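Local coordinates for protein IRMA (Escherichia coli CFT073, PDB 5EK5) that is a secreted, virulence-associated protein with a fibronectin-like fold that probably acts as a mimic of an interleukin receptor, at residues B[27-32]-B[74-79]; B[39-44]-B[63-68]; B[46-51]-B[85-90]. All coordinates share one frame; numbering follows the deposited sequence.

Contact 1 of 3, residues B[27-32]-B[74-79]; sequences QFRLDN and TTDAFL
With CG anti to its backbone N (chi1 -179°) and the chain extended beyond, Gln27 runs beside the ring of Phe78, the two side chains pointing the same way. Gln27 CG lies 3.5 Å from Phe78 CE2, and the flat amide is turned 38° from the ring plane. Arg29 and Asp76, the next pair on this face, also lie side by side. Asp76 OD1 approaches the guanidinium at its edge, in plane, yet stays 3.8 Å from Arg29 NE, a long salt bridge. At that length the attraction is probably modest; both atoms are buried here and have no hydrogen-bond partner in the model. Farther on, the Thr74 CG2 methyl meets Asp31 CG at 3.4 Å, while the carboxylate oxygens of Asp31 are engaged by Gly33 N and by Arg73.

Between these non-hydrogen-bonded pairs the backbones bind directly. Phe28 N reaches Ala77 O at 2.7 Å and Leu30 N reaches Thr75 O at 2.8 Å, each bond returned by its partner's N-H. On the other face, the edge of the Phe28 ring brings CE1 to 3.9 Å from Leu79 CB. Phe28, Ala77 and Leu79 touch strand 55-63, and Leu30 and Leu79 touch strand 42-49. This is antiparallel pairing of a central and an outer strand, largely polar on one face, Phe78 excepted, and packed on the opposing sheet with the other, as in a fibronectin-like beta sandwich.

Contact 2 of 3, residues B[39-44]-B[63-68]; sequences FGPLTI and TEAFGD
Thr63 OG1 is held between two backbone groups: it accepts a hydrogen bond from Leu42 N at 3.2 Å and gives a weak one to Glu64 O. The torsion behind this puts OG1 between the backbone N and the carbonyl carbon (chi1 77°), where it also lies against Leu42 CB. The place is the open end of the antiparallel pairing between strands 42-49 and 55-63 of the fibronectin-like sandwich, and it illustrates how a side chain can enter the bonding where a sheet frays. Leu42 N also makes a weak bond to Thr63 O, so its N-H is divided between two acceptors of Thr63. In the other direction the bond is sounder, with Thr63 N 3.0 Å from Leu42 O.

Past Gly40 and Pro41 the two chains meet again. Phe39 N binds Phe66 O at 2.8 Å, and Phe66 N binds Phe39 O at 3.1 Å, a single antiparallel bridge between two loops. Between the two bonded places, Ala65 CB packs 3.7 Å from Pro41 CD and also close to Phe39 O. Gly40 N turns to Glu97 OE2, which ties this loop to strand 89-99.

The aromatic side chains add a second apolar patch. The buried ring of Phe66 packs on Leu30 and Thr75 of the other sheet. Phe39, also buried, reaches Leu106 and Val110 instead. Where the two phenylalanines meet, no rings are stacked: Phe39 CB touches Phe66 CE1 obliquely at 4.0 Å, while Leu42 CD1 comes to the edge of the same ring, 4.4 Å from CE1.

Contact 3 of 3, residues B[46-51]-B[85-90]; sequences LQLKDK and ENVATT
A classic beta bulge sets Ala88 and Thr89 together opposite Lys49, and one carbonyl oxygen serves both. Lys49 O accepts from Ala88 N at 2.8 Å and from Thr89 N at 3.3 Å; the second donor stands above the carbonyl plane, 36° out of it. Lys49 N answers with a bond to Thr89 O, and past it the pairing is regular, Thr90 CA making a CA-H...O contact with Gln47 O. Thr89 OG1, placed between its backbone N and carbonyl carbon (chi1 74°), lies 3.4 Å from Lys49 CB. The extended lysine chain then leads away, towards a weak, long ion pair with Glu91.

Beyond the bulge the segments are joined more loosely. An inverse gamma turn is centred on Asn86, closed by a weak bond from Val87 N to Glu85 O, and a water bridges Asn86 O to Lys51 N, although its leg to Asn86 O is too short to be relied on. The methyl of Ala88 touches the Lys51 backbone, with CB 3.6 Å from Lys51 N, and the buried Asp50 carboxylate turns to Gln54.

On the inner face Leu48 carries the packing. Its CD2 meets Val87 CG2 at 3.9 Å, and its CG lies equally far from Thr90 CG2, the leucine and threonine being side by side. Leu46 and Leu48 continue onto Leu79 of strand 74-82, and Thr90 onto Phe28 of strand 23-31. Within the sheet, strand 55-63 lies on the other side of 42-49, while Thr89 and Thr90 pair in parallel with a strand of the second subunit, which carries the sheet across the interface.

Overall arrangement
The three contacts sample both sheets of one sandwich that contains no helix. Contact 1 joins strands 23-31 and 74-82 in one sheet; contacts 2 and 3 lie in the other, at either end of strand 42-49, with centres about 24 Å apart on opposite sides of the chain's centre. Contact 1 is about 9 Å from contact 2 and 18 Å from contact 3, centre to centre, and touches both, meeting contact 2 through Ala77 on Thr63. Along the chain both segments of contact 2 fall between those of contact 1, whereas contact 3 alternates with each. This interleaving brings strands far apart in sequence together in one domain, whose sheet at contact 3 continues into the second subunit.

Contact 1 of 3, residues B[27-32]-B[74-79]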
loop_
_atom_site.group_PDB
_atom_site.type_symbol
_atom_site.label_atom_id
_atom_site.label_comp_id
_atom_site.label_asym_id
_atom_site.label_seq_id
_atom_site.Cartn_x
_atom_site.Cartn_y
_atom_site.Cartn_z
ATOM N N GLN B 27 -11.188 3.428 4.011
ATOM C CA GLN B 27 -10.123 4.121 4.715
ATOM C C GLN B 27 -8.964 4.424 3.778
ATOM O O GLN B 27 -8.458 3.532 3.089
ATOM C CB GLN B 27 -9.639 3.278 5.896
ATOM C CG GLN B 27 -8.529 3.911 6.722
ATOM C CD GLN B 27 -8.141 3.049 7.907
ATOM O OE1 GLN B 27 -8.796 2.049 8.197
ATOM N NE2 GLN B 27 -7.072 3.430 8.595
ATOM N N PHE B 28 -8.542 5.682 3.758
ATOM C CA PHE B 28 -7.409 6.065 2.936
ATOM C C PHE B 28 -6.292 6.583 3.830
ATOM O O PHE B 28 -6.517 7.389 4.740
ATOM C CB PHE B 28 -7.814 7.121 1.907
ATOM C CG PHE B 28 -8.798 6.625 0.883
ATOM C CD1 PHE B 28 -10.154 6.595 1.158
ATOM C CD2 PHE B 28 -8.361 6.177 -0.355
ATOM C CE1 PHE B 28 -11.057 6.134 0.219
ATOM C CE2 PHE B 28 -9.260 5.715 -1.298
ATOM C CZ PHE B 28 -10.609 5.694 -1.010
ATOM N N ARG B 29 -5.082 6.106 3.573
ATOM C CA ARG B 29 -3.905 6.645 4.234
ATOM C C ARG B 29 -3.219 7.662 3.335
ATOM O O ARG B 29 -2.935 7.381 2.165
ATOM C CB ARG B 29 -2.931 5.544 4.629
ATOM C CG ARG B 29 -1.709 6.070 5.371
ATOM C CD ARG B 29 -0.796 4.937 5.752
ATOM N NE ARG B 29 -1.440 4.038 6.706
ATOM C CZ ARG B 29 -0.905 2.902 7.147
ATOM N NH1 ARG B 29 0.290 2.516 6.724
ATOM N NH2 ARG B 29 -1.564 2.150 8.017
ATOM N N LEU B 30 -2.962 8.845 3.881
ATOM C CA LEU B 30 -2.243 9.871 3.142
ATOM C C LEU B 30 -0.867 10.020 3.769
ATOM O O LEU B 30 -0.732 10.030 4.986
ATOM C CB LEU B 30 -3.002 11.202 3.160
ATOM C CG LEU B 30 -4.194 11.389 2.210
ATOM C CD1 LEU B 30 -5.342 10.463 2.588
ATOM C CD2 LEU B 30 -4.667 12.834 2.186
ATOM N N ASP B 31 0.152 10.133 2.927
ATOM C CA ASP B 31 1.533 10.122 3.393
ATOM C C ASP B 31 2.378 11.131 2.623
ATOM O O ASP B 31 2.389 11.132 1.394
ATOM C CB ASP B 31 2.113 8.714 3.247
ATOM C CG ASP B 31 3.471 8.551 3.916
ATOM O OD1 ASP B 31 4.106 9.562 4.285
ATOM O OD2 ASP B 31 3.910 7.391 4.069
ATOM N N ASN B 32 3.074 11.998 3.350
ATOM C CA ASN B 32 3.933 12.985 2.706
ATOM C C ASN B 32 5.374 12.507 2.490
ATOM O O ASN B 32 6.265 13.302 2.190
ATOM C CB ASN B 32 3.895 14.292 3.509
ATOM C CG ASN B 32 4.759 14.251 4.759
ATOM O OD1 ASN B 32 5.094 13.183 5.278
ATOM N ND2 ASN B 32 5.100 15.427 5.267
ATOM N N THR B 74 1.979 10.581 8.191
ATOM C CA THR B 74 0.749 10.030 7.655
ATOM C C THR B 74 -0.478 10.458 8.455
ATOM O O THR B 74 -0.381 10.815 9.631
ATOM C CB THR B 74 0.795 8.477 7.616
ATOM O OG1 THR B 74 0.633 7.966 8.944
ATOM C CG2 THR B 74 2.121 7.972 7.037
ATOM N N THR B 75 -1.630 10.405 7.790
ATOM C CA THR B 75 -2.920 10.587 8.430
ATOM C C THR B 75 -3.952 9.732 7.694
ATOM O O THR B 75 -3.780 9.404 6.516
ATOM C CB THR B 75 -3.358 12.062 8.444
ATOM O OG1 THR B 75 -4.501 12.208 9.293
ATOM C CG2 THR B 75 -3.705 12.546 7.046
ATOM N N ASP B 76 -5.017 9.364 8.393
ATOM C CA ASP B 76 -6.037 8.495 7.818
ATOM C C ASP B 76 -7.372 9.214 7.635
ATOM O O ASP B 76 -7.836 9.918 8.531
ATOM C CB ASP B 76 -6.219 7.257 8.691
ATOM C CG ASP B 76 -5.000 6.357 8.678
ATOM O OD1 ASP B 76 -4.340 6.258 7.621
ATOM O OD2 ASP B 76 -4.688 5.766 9.733
ATOM N N ALA B 77 -7.972 9.042 6.461
ATOM C CA ALA B 77 -9.265 9.643 6.152
ATOM C C ALA B 77 -10.270 8.569 5.751
ATOM O O ALA B 77 -9.887 7.496 5.282
ATOM C CB ALA B 77 -9.124 10.668 5.050
ATOM N N PHE B 78 -11.554 8.862 5.923
ATOM C CA PHE B 78 -12.585 7.876 5.632
ATOM C C PHE B 78 -13.631 8.397 4.656
ATOM O O PHE B 78 -14.101 9.529 4.767
ATOM C CB PHE B 78 -13.245 7.422 6.933
ATOM C CG PHE B 78 -12.314 6.676 7.838
ATOM C CD1 PHE B 78 -11.504 7.358 8.732
ATOM C CD2 PHE B 78 -12.224 5.297 7.776
ATOM C CE1 PHE B 78 -10.633 6.677 9.558
ATOM C CE2 PHE B 78 -11.359 4.610 8.605
ATOM C CZ PHE B 78 -10.558 5.302 9.493
ATOM N N LEU B 79 -13.984 7.549 3.698
ATOM C CA LEU B 79 -15.010 7.864 2.716
ATOM C C LEU B 79 -16.240 6.990 2.937
ATOM O O LEU B 79 -16.174 5.767 2.798
ATOM C CB LEU B 79 -14.462 7.677 1.301
ATOM C CG LEU B 79 -15.418 7.980 0.153
ATOM C CD1 LEU B 79 -15.994 9.360 0.352
ATOM C CD2 LEU B 79 -14.682 7.902 -1.166
#

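Contact 2 of 3, residues B[39-44]-B[63-68]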
loop_
_atom_site.group_PDB
_atom_site.type_symbol
_atom_site.label_atom_id
_atom_site.label_comp_id
_atom_site.label_asym_id
_atom_site.label_seq_id
_atom_site.Cartn_x
_atom_site.Cartn_y
_atom_site.Cartn_z
ATOM N N PHE B 39 0.501 19.887 5.601
ATOM C CA PHE B 39 -0.767 20.269 5.003
ATOM C C PHE B 39 -1.775 20.626 6.075
ATOM O O PHE B 39 -1.804 20.010 7.140
ATOM C CB PHE B 39 -1.334 19.137 4.146
ATOM C CG PHE B 39 -0.741 19.046 2.777
ATOM C CD1 PHE B 39 -1.298 19.770 1.738
ATOM C CD2 PHE B 39 0.361 18.248 2.523
ATOM C CE1 PHE B 39 -0.776 19.696 0.466
ATOM C CE2 PHE B 39 0.895 18.175 1.249
ATOM C CZ PHE B 39 0.320 18.902 0.218
ATOM N N GLY B 40 -2.588 21.637 5.795
ATOM C CA GLY B 40 -3.754 21.924 6.604
ATOM C C GLY B 40 -4.839 20.914 6.279
ATOM O O GLY B 40 -4.656 20.080 5.391
ATOM N N PRO B 41 -5.970 20.982 6.998
ATOM C CA PRO B 41 -7.152 20.154 6.727
ATOM C C PRO B 41 -7.520 20.114 5.243
ATOM O O PRO B 41 -7.643 21.165 4.615
ATOM C CB PRO B 41 -8.249 20.838 7.545
ATOM C CG PRO B 41 -7.521 21.477 8.678
ATOM C CD PRO B 41 -6.163 21.865 8.163
ATOM N N LEU B 42 -7.687 18.914 4.693
ATOM C CA LEU B 42 -8.032 18.759 3.281
ATOM C C LEU B 42 -9.473 18.325 3.044
ATOM O O LEU B 42 -10.041 17.558 3.821
ATOM C CB LEU B 42 -7.089 17.758 2.608
ATOM C CG LEU B 42 -5.600 18.103 2.625
ATOM C CD1 LEU B 42 -4.790 17.001 1.965
ATOM C CD2 LEU B 42 -5.367 19.426 1.921
ATOM N N THR B 43 -10.056 18.817 1.956
ATOM C CA THR B 43 -11.354 18.334 1.500
ATOM C C THR B 43 -11.225 17.712 0.117
ATOM O O THR B 43 -10.945 18.408 -0.860
ATOM C CB THR B 43 -12.399 19.459 1.446
ATOM O OG1 THR B 43 -12.610 19.979 2.763
ATOM C CG2 THR B 43 -13.715 18.936 0.897
ATOM N N ILE B 44 -11.437 16.404 0.032
ATOM C CA ILE B 44 -11.214 15.695 -1.220
ATOM C C ILE B 44 -12.505 15.101 -1.772
ATOM O O ILE B 44 -13.212 14.376 -1.076
ATOM C CB ILE B 44 -10.170 14.579 -1.039
ATOM C CG1 ILE B 44 -8.894 15.150 -0.411
ATOM C CG2 ILE B 44 -9.872 13.907 -2.368
ATOM C CD1 ILE B 44 -7.838 14.116 -0.102
ATOM N N THR B 63 -9.787 15.339 5.775
ATOM C CA THR B 63 -8.604 14.891 6.499
ATOM C C THR B 63 -8.179 15.927 7.533
ATOM O O THR B 63 -8.457 17.111 7.377
ATOM C CB THR B 63 -7.406 14.637 5.557
ATOM O OG1 THR B 63 -6.820 15.884 5.164
ATOM C CG2 THR B 63 -7.829 13.860 4.319
ATOM N N GLU B 64 -7.479 15.483 8.573
ATOM C CA GLU B 64 -6.849 16.405 9.509
ATOM C C GLU B 64 -5.566 16.971 8.924
ATOM O O GLU B 64 -5.052 16.479 7.920
ATOM C CB GLU B 64 -6.535 15.735 10.847
ATOM C CG GLU B 64 -7.730 15.440 11.730
ATOM C CD GLU B 64 -7.319 14.775 13.029
ATOM O OE1 GLU B 64 -6.965 13.578 12.995
ATOM O OE2 GLU B 64 -7.331 15.458 14.076
ATOM N N ALA B 65 -5.054 18.015 9.562
ATOM C CA ALA B 65 -3.766 18.570 9.195
ATOM C C ALA B 65 -2.691 17.564 9.604
ATOM O O ALA B 65 -2.815 16.900 10.632
ATOM C CB ALA B 65 -3.549 19.937 9.876
ATOM N N PHE B 66 -1.641 17.452 8.795
ATOM C CA PHE B 66 -0.573 16.474 9.010
ATOM C C PHE B 66 0.692 16.832 8.221
ATOM O O PHE B 66 0.670 17.727 7.362
ATOM C CB PHE B 66 -1.061 15.078 8.609
ATOM C CG PHE B 66 -1.128 14.865 7.121
ATOM C CD1 PHE B 66 -2.090 15.510 6.351
ATOM C CD2 PHE B 66 -0.236 14.009 6.496
ATOM C CE1 PHE B 66 -2.142 15.318 4.981
ATOM C CE2 PHE B 66 -0.283 13.811 5.137
ATOM C CZ PHE B 66 -1.234 14.466 4.375
ATOM N N GLY B 67 1.787 16.135 8.522
ATOM C CA GLY B 67 3.029 16.275 7.780
ATOM C C GLY B 67 3.997 17.417 8.074
ATOM O O GLY B 67 4.960 17.601 7.335
ATOM N N ASP B 68 3.802 18.176 9.148
ATOM C CA ASP B 68 4.701 19.314 9.398
ATOM C C ASP B 68 5.748 18.784 10.355
ATOM O O ASP B 68 6.653 19.497 10.792
ATOM C CB ASP B 68 3.970 20.518 9.999
ATOM C CG ASP B 68 4.858 21.769 10.080
ATOM O OD1 ASP B 68 5.065 22.442 9.044
ATOM O OD2 ASP B 68 5.377 22.067 11.177
#

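Contact 3 of 3, residues B[46-51]-B[85-90]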
loop_
_atom_site.group_PDB
_atom_site.type_symbol
_atom_site.label_atom_id
_atom_site.label_comp_id
_atom_site.label_asym_id
_atom_site.label_seq_id
_atom_site.Cartn_x
_atom_site.Cartn_y
_atom_site.Cartn_z
ATOM N N LEU B 46 -14.289 12.607 -4.398
ATOM C CA LEU B 46 -13.998 11.401 -5.169
ATOM C C LEU B 46 -15.217 10.857 -5.913
ATOM O O LEU B 46 -16.313 10.789 -5.355
ATOM C CB LEU B 46 -13.434 10.310 -4.256
ATOM C CG LEU B 46 -12.104 10.595 -3.557
ATOM C CD1 LEU B 46 -12.339 11.276 -2.213
ATOM C CD2 LEU B 46 -11.303 9.318 -3.384
ATOM N N GLN B 47 -15.021 10.478 -7.173
ATOM C CA GLN B 47 -16.011 9.688 -7.901
ATOM C C GLN B 47 -15.797 8.199 -7.655
ATOM O O GLN B 47 -14.734 7.661 -7.964
ATOM C CB GLN B 47 -15.949 9.962 -9.407
ATOM C CG GLN B 47 -16.681 11.206 -9.869
ATOM C CD GLN B 47 -16.578 11.404 -11.372
ATOM O OE1 GLN B 47 -15.668 10.881 -12.017
ATOM N NE2 GLN B 47 -17.518 12.149 -11.937
ATOM N N LEU B 48 -16.809 7.533 -7.110
ATOM C CA LEU B 48 -16.741 6.086 -6.930
ATOM C C LEU B 48 -17.261 5.402 -8.186
ATOM O O LEU B 48 -18.339 5.729 -8.681
ATOM C CB LEU B 48 -17.531 5.629 -5.699
ATOM C CG LEU B 48 -16.927 5.883 -4.311
ATOM C CD1 LEU B 48 -16.701 7.364 -4.034
ATOM C CD2 LEU B 48 -17.783 5.261 -3.224
ATOM N N LYS B 49 -16.488 4.452 -8.699
ATOM C CA LYS B 49 -16.781 3.847 -9.987
ATOM C C LYS B 49 -16.864 2.334 -9.867
ATOM O O LYS B 49 -16.212 1.741 -9.008
ATOM C CB LYS B 49 -15.703 4.236 -10.998
ATOM C CG LYS B 49 -15.647 5.730 -11.292
ATOM C CD LYS B 49 -14.541 6.066 -12.276
ATOM C CE LYS B 49 -14.596 7.529 -12.674
ATOM N NZ LYS B 49 -13.680 7.831 -13.804
ATOM N N ASP B 50 -17.672 1.703 -10.716
ATOM C CA ASP B 50 -17.684 0.244 -10.768
ATOM C C ASP B 50 -16.484 -0.252 -11.576
ATOM O O ASP B 50 -15.635 0.545 -11.981
ATOM C CB ASP B 50 -19.017 -0.284 -11.329
ATOM C CG ASP B 50 -19.315 0.197 -12.745
ATOM O OD1 ASP B 50 -18.382 0.507 -13.513
ATOM O OD2 ASP B 50 -20.513 0.268 -13.089
ATOM N N LYS B 51 -16.419 -1.556 -11.825
ATOM C CA LYS B 51 -15.266 -2.135 -12.511
ATOM C C LYS B 51 -15.242 -1.750 -13.986
ATOM O O LYS B 51 -14.197 -1.808 -14.634
ATOM C CB LYS B 51 -15.262 -3.657 -12.366
ATOM C CG LYS B 51 -16.501 -4.348 -12.910
ATOM C CD LYS B 51 -16.394 -5.856 -12.738
ATOM C CE LYS B 51 -17.761 -6.517 -12.693
ATOM N NZ LYS B 51 -17.646 -8.003 -12.689
ATOM N N GLU B 85 -22.974 -0.672 -3.229
ATOM C CA GLU B 85 -22.305 -0.417 -4.491
ATOM C C GLU B 85 -21.047 -1.239 -4.704
ATOM O O GLU B 85 -20.145 -1.247 -3.865
ATOM N N ASN B 86 -20.991 -1.929 -5.839
ATOM C CA ASN B 86 -19.816 -2.687 -6.252
ATOM C C ASN B 86 -18.675 -1.759 -6.670
ATOM O O ASN B 86 -18.216 -1.798 -7.812
ATOM C CB ASN B 86 -20.181 -3.614 -7.405
ATOM C CG ASN B 86 -21.216 -2.999 -8.331
ATOM O OD1 ASN B 86 -21.907 -2.050 -7.956
ATOM N ND2 ASN B 86 -21.320 -3.523 -9.549
ATOM N N VAL B 87 -18.233 -0.922 -5.737
ATOM C CA VAL B 87 -17.125 0.007 -5.957
ATOM C C VAL B 87 -15.798 -0.690 -6.242
ATOM O O VAL B 87 -15.318 -1.489 -5.434
ATOM C CB VAL B 87 -16.926 0.933 -4.746
ATOM C CG1 VAL B 87 -15.873 1.996 -5.046
ATOM C CG2 VAL B 87 -18.253 1.538 -4.310
ATOM N N ALA B 88 -15.194 -0.362 -7.379
ATOM C CA ALA B 88 -13.911 -0.952 -7.759
ATOM C C ALA B 88 -12.785 0.082 -7.753
ATOM O O ALA B 88 -11.654 -0.224 -7.368
ATOM C CB ALA B 88 -14.017 -1.608 -9.133
ATOM N N THR B 89 -13.090 1.300 -8.193
ATOM C CA THR B 89 -12.089 2.366 -8.244
ATOM C C THR B 89 -12.673 3.693 -7.773
ATOM O O THR B 89 -13.891 3.870 -7.724
ATOM C CB THR B 89 -11.497 2.567 -9.670
ATOM O OG1 THR B 89 -12.459 3.222 -10.507
ATOM C CG2 THR B 89 -11.091 1.240 -10.307
ATOM N N THR B 90 -11.788 4.623 -7.424
ATOM C CA THR B 90 -12.183 5.986 -7.085
ATOM C C THR B 90 -11.289 6.971 -7.827
ATOM O O THR B 90 -10.096 6.728 -7.997
ATOM C CB THR B 90 -12.097 6.267 -5.565
ATOM O OG1 THR B 90 -10.756 6.051 -5.104
ATOM C CG2 THR B 90 -13.046 5.367 -4.793
HETATM O O HOH W 1 -18.015 -3.162 -9.910
#